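Local coordinates for FAD-dependent oxidoreductase (Actinomadura kijaniata, PDB 3M9V) that catalyses a flavin-dependent step in the biosynthesis of the nitro sugar D-kijanose, probably oxidising the amino group of a dTDP-linked sugar, at the interface of chains A and B and the interface of chains A and C. Sequence-based numbering; all coordinates share one arbitrary frame. Chains: chain A/B/C, FAD-dependent oxidoreductase.

Contact 1: the interface of chains A and B. Residues chain A 310, 313-314, 317, 339, 343; chain B 14, 17, 305.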
ATOM      1  N   THR A 310      17.497  -5.156   2.327  1.00 12.21           N
ATOM      2  CA  THR A 310      16.851  -6.464   2.477  1.00 11.90           C
ATOM      3  C   THR A 310      17.573  -7.515   1.623  1.00 13.81           C
ATOM      4  O   THR A 310      17.891  -8.583   2.115  1.00 14.81           O
ATOM      5  CB  THR A 310      15.384  -6.374   2.042  1.00 12.36           C
ATOM      6  OG1 THR A 310      14.744  -5.463   2.936  1.00 12.44           O
ATOM      7  CG2 THR A 310      14.669  -7.731   2.265  1.00 13.58           C
ATOM      8  N   SER A 313      21.152  -7.989   3.158  1.00 14.90           N
ATOM      9  CA  SER A 313      21.257  -8.772   4.394  1.00 14.51           C
ATOM     10  C   SER A 313      20.977 -10.260   4.137  1.00 14.13           C
ATOM     11  O   SER A 313      21.578 -11.112   4.780  1.00 13.12           O
ATOM     12  CB  SER A 313      20.240  -8.300   5.449  1.00 11.34           C
ATOM     13  OG  SER A 313      20.412  -6.919   5.716  1.00 16.80           O
ATOM     14  N   ALA A 314      20.030 -10.580   3.260  1.00 14.66           N
ATOM     15  CA  ALA A 314      19.733 -11.996   3.004  1.00 15.65           C
ATOM     16  C   ALA A 314      20.929 -12.596   2.267  1.00 14.88           C
ATOM     17  O   ALA A 314      21.221 -13.778   2.446  1.00 17.29           O
ATOM     18  CB  ALA A 314      18.507 -12.102   2.105  1.00 15.31           C
ATOM     19  N   ALA A 317      23.625 -13.160   5.044  1.00 18.45           N
ATOM     20  CA  ALA A 317      23.207 -14.317   5.804  1.00 22.18           C
ATOM     21  C   ALA A 317      23.385 -15.601   4.999  1.00 22.44           C
ATOM     22  O   ALA A 317      23.803 -16.615   5.547  1.00 23.30           O
ATOM     23  CB  ALA A 317      21.767 -14.161   6.236  1.00 21.06           C
ATOM     24  N   HIS A 339      15.689 -17.208   4.501  1.00 18.40           N
ATOM     25  CA  HIS A 339      16.282 -15.919   4.156  1.00 19.24           C
ATOM     26  C   HIS A 339      16.018 -15.518   2.710  1.00 18.73           C
ATOM     27  O   HIS A 339      15.629 -14.372   2.500  1.00 17.12           O
ATOM     28  CB  HIS A 339      17.801 -15.872   4.338  1.00 16.10           C
ATOM     29  CG  HIS A 339      18.235 -15.772   5.771  1.00 20.98           C
ATOM     30  ND1 HIS A 339      18.296 -14.574   6.452  1.00 17.03           N
ATOM     31  CD2 HIS A 339      18.632 -16.728   6.648  1.00 20.67           C
ATOM     32  CE1 HIS A 339      18.750 -14.789   7.677  1.00 21.87           C
ATOM     33  NE2 HIS A 339      18.939 -16.090   7.827  1.00 22.13           N
ATOM     34  N   ALA A 343      13.244 -12.355   1.627  1.00 12.91           N
ATOM     35  CA  ALA A 343      13.819 -11.225   0.872  1.00 15.70           C
ATOM     36  C   ALA A 343      13.245 -11.107  -0.537  1.00 14.11           C
ATOM     37  O   ALA A 343      12.995 -10.004  -1.024  1.00 15.11           O
ATOM     38  CB  ALA A 343      15.358 -11.300   0.807  1.00 11.19           C
TER
ATOM     39  N   THR B  14      23.417  -9.875  10.696  1.00 17.13           N
ATOM     40  CA  THR B  14      22.317  -9.129  10.099  1.00 15.42           C
ATOM     41  C   THR B  14      21.025  -9.150  10.909  1.00 15.54           C
ATOM     42  O   THR B  14      20.850  -9.969  11.808  1.00 14.69           O
ATOM     43  CB  THR B  14      21.936  -9.692   8.697  1.00 17.38           C
ATOM     44  OG1 THR B  14      21.265 -10.954   8.895  1.00 19.02           O
ATOM     45  CG2 THR B  14      23.160  -9.855   7.751  1.00 17.08           C
ATOM     46  N   TYR B  17      19.544  -9.981  14.727  1.00 14.62           N
ATOM     47  CA  TYR B  17      19.217 -11.279  15.328  1.00 16.35           C
ATOM     48  C   TYR B  17      20.111 -11.586  16.518  1.00 17.71           C
ATOM     49  O   TYR B  17      19.708 -12.364  17.355  1.00 17.94           O
ATOM     50  CB  TYR B  17      19.271 -12.429  14.311  1.00 17.29           C
ATOM     51  CG  TYR B  17      18.231 -12.308  13.203  1.00 16.04           C
ATOM     52  CD1 TYR B  17      18.616 -12.215  11.864  1.00 18.38           C
ATOM     53  CD2 TYR B  17      16.871 -12.369  13.480  1.00 13.75           C
ATOM     54  CE1 TYR B  17      17.656 -12.139  10.849  1.00 14.91           C
ATOM     55  CE2 TYR B  17      15.904 -12.254  12.464  1.00 18.52           C
ATOM     56  CZ  TYR B  17      16.313 -12.148  11.144  1.00 15.99           C
ATOM     57  OH  TYR B  17      15.406 -12.001  10.108  1.00 12.21           O
ATOM     58  N   TYR B 305      11.025  -9.428   8.202  1.00 14.21           N
ATOM     59  CA  TYR B 305      12.388  -9.600   7.681  1.00 12.80           C
ATOM     60  C   TYR B 305      12.970  -8.310   7.071  1.00 13.01           C
ATOM     61  O   TYR B 305      14.114  -7.926   7.351  1.00 13.26           O
ATOM     62  CB  TYR B 305      12.390 -10.702   6.618  1.00 13.34           C
ATOM     63  CG  TYR B 305      13.791 -11.147   6.307  1.00 12.49           C
ATOM     64  CD1 TYR B 305      14.368 -12.233   6.981  1.00 17.51           C
ATOM     65  CD2 TYR B 305      14.546 -10.450   5.372  1.00 14.18           C
ATOM     66  CE1 TYR B 305      15.690 -12.591   6.730  1.00 12.50           C
ATOM     67  CE2 TYR B 305      15.838 -10.855   5.076  1.00 14.66           C
ATOM     68  CZ  TYR B 305      16.404 -11.916   5.760  1.00 16.29           C
ATOM     69  OH  TYR B 305      17.728 -12.224   5.494  1.00 15.75           O
TER
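The C-terminal helical domain of the acyl-CoA dehydrogenase fold supplies this helix-to-helix contact, in which B:Tyr305 reaches across to A:His339. The phenol oxygen OH of B:Tyr305 and the imidazole nitrogen ND1 of A:His339 are 2.6 Å apart and share a hydrogen bond. The bond is almost straight, 176° at the hydrogen. Which partner donates is not decided. The OH lies in the plane of the imidazole, at its edge, and ND1 lies in the plane of the phenol ring. The two rings stand nearly upright to each other, with planes 81° apart. The bond helps to set the turn of the imidazole; the upright packing may limit that of the phenol.

B:Tyr305 has CG anti to its backbone N (chi1 -166°), which directs the phenol toward chain A. The methyl group CB of A:Ala314 lies 3.5 Å from the OH of B:Tyr305. Further back, CG2 of A:Thr310 meets ring atom CD2 of B:Tyr305 at 4.1 Å. On chain A itself, CB of A:Ala317 covers one face of the imidazole near its rim.

B:Thr14 packs beside this pair. Its CB meets CB of A:Ser313 at 3.9 Å, and its methyl CG2 lies 3.6 Å from the backbone O of A:Ser313. B:Tyr17 adds a looser contact near the imidazole.

In the fold, chain A offers helices 291-323 and 329-362. Chain B offers its own helix 291-323 and an N-terminal loop.

Contact 2: the interface of chains A and C. Residues chain A 214, 218-219, 378-379, 381-382, 385; chain C 367.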
ATOM      1  N   TRP A 214      11.501 -17.248 -27.610  1.00 28.77           N
ATOM      2  CA  TRP A 214      11.283 -16.359 -26.473  1.00 27.31           C
ATOM      3  C   TRP A 214      10.762 -15.012 -26.951  1.00 26.88           C
ATOM      4  O   TRP A 214      11.426 -14.295 -27.689  1.00 25.34           O
ATOM      5  CB  TRP A 214      12.575 -16.154 -25.667  1.00 27.69           C
ATOM      6  CG  TRP A 214      12.483 -15.118 -24.580  1.00 25.66           C
ATOM      7  CD1 TRP A 214      13.243 -13.986 -24.482  1.00 22.95           C
ATOM      8  CD2 TRP A 214      11.569 -15.083 -23.469  1.00 23.79           C
ATOM      9  NE1 TRP A 214      12.864 -13.255 -23.389  1.00 21.07           N
ATOM     10  CE2 TRP A 214      11.849 -13.900 -22.735  1.00 20.87           C
ATOM     11  CE3 TRP A 214      10.543 -15.925 -23.031  1.00 23.97           C
ATOM     12  CZ2 TRP A 214      11.148 -13.528 -21.585  1.00 16.81           C
ATOM     13  CZ3 TRP A 214       9.852 -15.569 -21.865  1.00 29.90           C
ATOM     14  CH2 TRP A 214      10.165 -14.385 -21.163  1.00 28.75           C
ATOM     15  N   GLY A 218       9.095  -8.356 -20.930  1.00 16.03           N
ATOM     16  CA  GLY A 218      10.445  -7.838 -20.674  1.00 15.05           C
ATOM     17  C   GLY A 218      11.509  -8.932 -20.709  1.00 16.57           C
ATOM     18  O   GLY A 218      11.195 -10.060 -21.104  1.00 15.42           O
ATOM     19  N   MET A 219      12.733  -8.628 -20.262  1.00 15.03           N
ATOM     20  CA  MET A 219      13.895  -9.528 -20.341  1.00 15.01           C
ATOM     21  C   MET A 219      13.999 -10.036 -21.791  1.00 16.90           C
ATOM     22  O   MET A 219      14.327 -11.201 -22.057  1.00 15.95           O
ATOM     23  CB  MET A 219      13.845 -10.699 -19.340  1.00 16.35           C
ATOM     24  CG  MET A 219      13.866 -10.315 -17.837  1.00 13.53           C
ATOM     25  SD  MET A 219      15.287  -9.217 -17.492  1.00 18.06           S
ATOM     26  CE  MET A 219      15.095  -8.963 -15.726  1.00 15.40           C
ATOM     27  N   ARG A 378       8.858  -2.966 -17.777  1.00 13.35           N
ATOM     28  CA  ARG A 378       8.715  -4.352 -18.213  1.00 14.79           C
ATOM     29  C   ARG A 378       9.731  -5.301 -17.591  1.00 15.07           C
ATOM     30  O   ARG A 378       9.346  -6.415 -17.192  1.00 15.24           O
ATOM     31  CB  ARG A 378       8.785  -4.421 -19.740  1.00 13.68           C
ATOM     32  CG  ARG A 378       7.663  -3.570 -20.345  1.00 12.68           C
ATOM     33  CD  ARG A 378       7.605  -3.687 -21.894  1.00 16.86           C
ATOM     34  NE  ARG A 378       8.566  -2.795 -22.532  1.00 15.10           N
ATOM     35  CZ  ARG A 378       9.733  -3.197 -23.044  1.00 17.03           C
ATOM     36  NH1 ARG A 378      10.560  -2.351 -23.632  1.00 12.37           N
ATOM     37  NH2 ARG A 378      10.102  -4.471 -23.038  1.00 15.95           N
ATOM     38  N   ASP A 379      11.011  -4.928 -17.586  1.00 12.42           N
ATOM     39  CA  ASP A 379      11.990  -5.900 -17.084  1.00 13.86           C
ATOM     40  C   ASP A 379      11.805  -6.157 -15.589  1.00 15.44           C
ATOM     41  O   ASP A 379      12.093  -7.251 -15.087  1.00 14.80           O
ATOM     42  CB  ASP A 379      13.438  -5.426 -17.252  1.00 13.59           C
ATOM     43  CG  ASP A 379      13.833  -5.359 -18.704  1.00 16.02           C
ATOM     44  OD1 ASP A 379      13.119  -5.928 -19.542  1.00 13.63           O
ATOM     45  OD2 ASP A 379      14.844  -4.707 -18.987  1.00 13.50           O
ATOM     46  N   GLN A 381       9.386  -6.683 -13.787  1.00 15.91           N
ATOM     47  CA  GLN A 381       8.323  -7.620 -13.417  1.00 13.43           C
ATOM     48  C   GLN A 381       8.799  -9.077 -13.420  1.00 16.77           C
ATOM     49  O   GLN A 381       8.142  -9.920 -12.813  1.00 15.54           O
ATOM     50  CB  GLN A 381       7.085  -7.478 -14.317  1.00 12.54           C
ATOM     51  CG  GLN A 381       6.586  -6.031 -14.581  1.00 15.44           C
ATOM     52  CD  GLN A 381       6.056  -5.345 -13.330  1.00 18.31           C
ATOM     53  OE1 GLN A 381       5.643  -5.997 -12.364  1.00 18.73           O
ATOM     54  NE2 GLN A 381       6.132  -4.019 -13.315  1.00 14.58           N
ATOM     55  N   ALA A 382       9.926  -9.379 -14.067  1.00 17.09           N
ATOM     56  CA  ALA A 382      10.301 -10.767 -14.339  1.00 17.49           C
ATOM     57  C   ALA A 382      10.560 -11.571 -13.056  1.00 17.12           C
ATOM     58  O   ALA A 382      10.326 -12.768 -13.050  1.00 16.57           O
ATOM     59  CB  ALA A 382      11.560 -10.766 -15.198  1.00 15.08           C
ATOM     60  N   PHE A 385       8.008 -14.124 -11.441  1.00 25.21           N
ATOM     61  CA  PHE A 385       7.588 -15.334 -12.132  1.00 29.45           C
ATOM     62  C   PHE A 385       8.694 -16.381 -12.001  1.00 32.54           C
ATOM     63  O   PHE A 385       8.416 -17.548 -12.249  1.00 34.82           O
ATOM     64  CB  PHE A 385       7.167 -15.040 -13.586  1.00 25.17           C
ATOM     65  CG  PHE A 385       6.105 -13.984 -13.649  1.00 25.68           C
ATOM     66  CD1 PHE A 385       4.849 -14.214 -13.091  1.00 19.59           C
ATOM     67  CD2 PHE A 385       6.412 -12.722 -14.140  1.00 20.43           C
ATOM     68  CE1 PHE A 385       3.888 -13.211 -13.092  1.00 24.76           C
ATOM     69  CE2 PHE A 385       5.463 -11.709 -14.142  1.00 22.26           C
ATOM     70  CZ  PHE A 385       4.197 -11.953 -13.601  1.00 23.03           C
TER
ATOM     71  N   TYR C 367       3.630 -13.194 -18.668  1.00 19.13           N
ATOM     72  CA  TYR C 367       4.836 -12.416 -18.978  1.00 20.98           C
ATOM     73  C   TYR C 367       5.385 -12.580 -20.411  1.00 24.96           C
ATOM     74  O   TYR C 367       6.463 -12.075 -20.753  1.00 24.73           O
ATOM     75  CB  TYR C 367       5.929 -12.678 -17.934  1.00 21.32           C
ATOM     76  CG  TYR C 367       7.062 -11.664 -17.880  1.00 14.51           C
ATOM     77  CD1 TYR C 367       6.849 -10.332 -17.524  1.00 17.35           C
ATOM     78  CD2 TYR C 367       8.364 -12.054 -18.188  1.00 19.29           C
ATOM     79  CE1 TYR C 367       7.888  -9.394 -17.468  1.00 12.04           C
ATOM     80  CE2 TYR C 367       9.403 -11.135 -18.159  1.00 20.42           C
ATOM     81  CZ  TYR C 367       9.154  -9.816 -17.794  1.00 16.55           C
ATOM     82  OH  TYR C 367      10.203  -8.944 -17.741  1.00 16.03           O
TER
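C:Tyr367 inserts its side chain among chain A residues, and 121 Å² of its surface is hidden there.

Polar contact comes first. The phenol OH of C:Tyr367 donates a hydrogen bond to the backbone O of A:Arg378, 2.7 Å away. The donor stands above the carbonyl plane, 37° out of it. The acceptor O lies at the edge of the phenol ring, in its plane.

Apolar contacts flank the ring. CA of A:Ala382 lies over one face toward the rim, and its CB is 3.7 Å from CZ of C:Tyr367. A:Gly218 lies on the opposite side, beyond the rim at the hydroxyl end, its CA 3.7 Å from CZ of C:Tyr367. A:Phe385 crosses obliquely on the same side as A:Ala382, its CD2 3.8 Å from CB of C:Tyr367. CB of A:Gln381 borders CE1, and CH2 of A:Trp214 touches near CD2.

Second-shell bonds brace chain A. A:Met219 N donates to carboxylate OD1 of A:Asp379 at 2.8 Å, tying its loop to helix 372-379. Indole NE1 of A:Trp214 donates to A:Met219 O at 2.9 Å, holding A:Trp214 to that loop.

A:Phe385 is also an FMN-binding residue, although no flavin is bound here, so the contact probably borders the flavin pocket. C:Tyr367 ends a 3-10 helix (364-367); its partners lie on loops, helix 372-379 and the short 382-384 turn.

Contact 3: the interface of chains A and B. Residues chain A 294-295, 298-299; chain B 391, 395, 398-399.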
ATOM      1  N   LEU A 294       8.723  16.195  -4.698  1.00 14.68           N
ATOM      2  CA  LEU A 294       9.712  16.146  -3.610  1.00 14.36           C
ATOM      3  C   LEU A 294       9.345  14.979  -2.705  1.00 12.85           C
ATOM      4  O   LEU A 294      10.215  14.278  -2.183  1.00 15.34           O
ATOM      5  CB  LEU A 294       9.647  17.411  -2.745  1.00 16.52           C
ATOM      6  CG  LEU A 294      10.137  18.684  -3.448  1.00 20.35           C
ATOM      7  CD1 LEU A 294       9.958  19.860  -2.492  1.00 21.33           C
ATOM      8  CD2 LEU A 294      11.580  18.523  -3.904  1.00 17.24           C
ATOM      9  N   THR A 295       8.047  14.769  -2.518  1.00  9.24           N
ATOM     10  CA  THR A 295       7.591  13.735  -1.578  1.00 13.89           C
ATOM     11  C   THR A 295       7.883  12.358  -2.183  1.00 12.54           C
ATOM     12  O   THR A 295       8.472  11.527  -1.502  1.00 16.89           O
ATOM     13  CB  THR A 295       6.083  13.916  -1.305  1.00 13.60           C
ATOM     14  OG1 THR A 295       5.877  15.163  -0.633  1.00 15.16           O
ATOM     15  CG2 THR A 295       5.508  12.777  -0.436  1.00 14.95           C
ATOM     16  N   ALA A 298      11.542  11.499  -1.830  1.00 15.07           N
ATOM     17  CA  ALA A 298      11.952  11.081  -0.489  1.00 15.27           C
ATOM     18  C   ALA A 298      11.434   9.639  -0.317  1.00 15.81           C
ATOM     19  O   ALA A 298      12.135   8.801   0.236  1.00 16.31           O
ATOM     20  CB  ALA A 298      11.364  12.019   0.601  1.00 14.08           C
ATOM     21  N   GLU A 299      10.235   9.325  -0.792  1.00 13.32           N
ATOM     22  CA  GLU A 299       9.664   7.995  -0.556  1.00 16.63           C
ATOM     23  C   GLU A 299      10.479   6.933  -1.298  1.00 15.22           C
ATOM     24  O   GLU A 299      10.809   5.878  -0.750  1.00 16.37           O
ATOM     25  CB  GLU A 299       8.195   7.910  -1.017  1.00 14.36           C
ATOM     26  CG  GLU A 299       7.188   8.724  -0.196  1.00 21.36           C
ATOM     27  CD  GLU A 299       6.724   7.952   1.020  1.00 37.50           C
ATOM     28  OE1 GLU A 299       6.894   6.698   1.036  1.00 37.56           O
ATOM     29  OE2 GLU A 299       6.219   8.610   1.958  1.00 37.60           O
TER
ATOM     30  N   TYR B 391       7.816  12.655   9.870  1.00 19.24           N
ATOM     31  CA  TYR B 391       7.583  12.412   8.448  1.00 20.06           C
ATOM     32  C   TYR B 391       7.694  13.652   7.562  1.00 21.01           C
ATOM     33  O   TYR B 391       8.460  13.680   6.606  1.00 20.14           O
ATOM     34  CB  TYR B 391       6.234  11.719   8.208  1.00 17.22           C
ATOM     35  CG  TYR B 391       5.954  11.534   6.743  1.00 21.91           C
ATOM     36  CD1 TYR B 391       6.656  10.588   6.005  1.00 20.07           C
ATOM     37  CD2 TYR B 391       4.978  12.283   6.093  1.00 20.38           C
ATOM     38  CE1 TYR B 391       6.428  10.399   4.659  1.00 23.18           C
ATOM     39  CE2 TYR B 391       4.741  12.088   4.734  1.00 25.03           C
ATOM     40  CZ  TYR B 391       5.452  11.140   4.029  1.00 20.76           C
ATOM     41  OH  TYR B 391       5.277  10.923   2.677  1.00 18.60           O
ATOM     42  N   VAL B 395      10.828  14.343   4.865  1.00 12.40           N
ATOM     43  CA  VAL B 395      10.730  14.376   3.411  1.00 13.18           C
ATOM     44  C   VAL B 395      11.530  15.596   2.896  1.00 14.88           C
ATOM     45  O   VAL B 395      12.215  15.498   1.877  1.00 14.62           O
ATOM     46  CB  VAL B 395       9.246  14.448   2.985  1.00 13.75           C
ATOM     47  CG1 VAL B 395       9.144  15.020   1.592  1.00  8.91           C
ATOM     48  CG2 VAL B 395       8.589  13.020   3.124  1.00 13.64           C
ATOM     49  N   LEU B 398      15.392  14.422   3.186  1.00 16.18           N
ATOM     50  CA  LEU B 398      15.715  13.460   2.137  1.00 18.87           C
ATOM     51  C   LEU B 398      15.651  14.007   0.719  1.00 16.26           C
ATOM     52  O   LEU B 398      16.535  13.704  -0.072  1.00 17.80           O
ATOM     53  CB  LEU B 398      14.878  12.175   2.210  1.00 17.62           C
ATOM     54  CG  LEU B 398      15.159  11.383   3.494  1.00 20.03           C
ATOM     55  CD1 LEU B 398      14.129  10.263   3.661  1.00 21.15           C
ATOM     56  CD2 LEU B 398      16.519  10.759   3.556  1.00 13.77           C
ATOM     57  N   SER B 399      14.620  14.754   0.345  1.00 18.01           N
ATOM     58  CA  SER B 399      14.601  15.209  -1.038  1.00 18.93           C
ATOM     59  C   SER B 399      15.690  16.261  -1.252  1.00 20.52           C
ATOM     60  O   SER B 399      16.241  16.344  -2.344  1.00 20.47           O
ATOM     61  CB  SER B 399      13.232  15.751  -1.430  1.00 17.31           C
ATOM     62  OG  SER B 399      12.905  16.795  -0.532  1.00 20.38           O
TER
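The start of helix 291-323 in chain A packs against helix 391-402 of chain B, the last one modelled. A:Ala298 and B:Val395 meet at the centre, and a polar pair closes one end.

The small side chain of A:Ala298 lets the helices come close. Its CB lies 3.7 Å from CA of B:Val395, so a methyl group rests on the partner's backbone. The same CB meets CB of B:Leu398 at 3.9 Å. B:Val395 has CG1 anti to the backbone N (chi1 158°), and this branch reaches A:Thr295, with CG1 3.8 Å from its CA. The other branch, CG2, also touches A:Ala298. On its own chain, CG2 lies over one face of the B:Tyr391 ring near the rim, and may help to position that ring.

The phenol OH of B:Tyr391 donates a hydrogen bond to carboxylate oxygen OE2 of A:Glu299, 2.6 Å away. It meets the anti lone pair of OE2, the one facing away from the other oxygen. A:Glu299 bends at chi2 (-85°), which brings the carboxylate to the phenol. The carboxylate and ring planes are 52° apart. The methyl CG2 of A:Thr295 also packs by the OH.

At the other end, CB of B:Ser399 lies 3.4 Å from the backbone O of A:Leu294. The hydroxyl OG of B:Ser399 turns back along its own helix and donates a hydrogen bond to B:Val395 O at 2.8 Å.

Contacts 1 and 3 both join chains A and B, with C-alpha centres about 26 Å apart. They share helix 291-323 of chain A, which meets B:Tyr305 along its later turns and helix 391-402 of chain B at its start. Contact 2 joins chain A to chain C, with its centre about 25 Å from contact 1 and 30 Å from contact 3. Each contact has a two-fold twin. Chain A thus faces two different partners, which fits the four-chain deposited assembly and the tetramers common in this family. Through A:Phe385, contact 2 may place the A-C interface beside the flavin site.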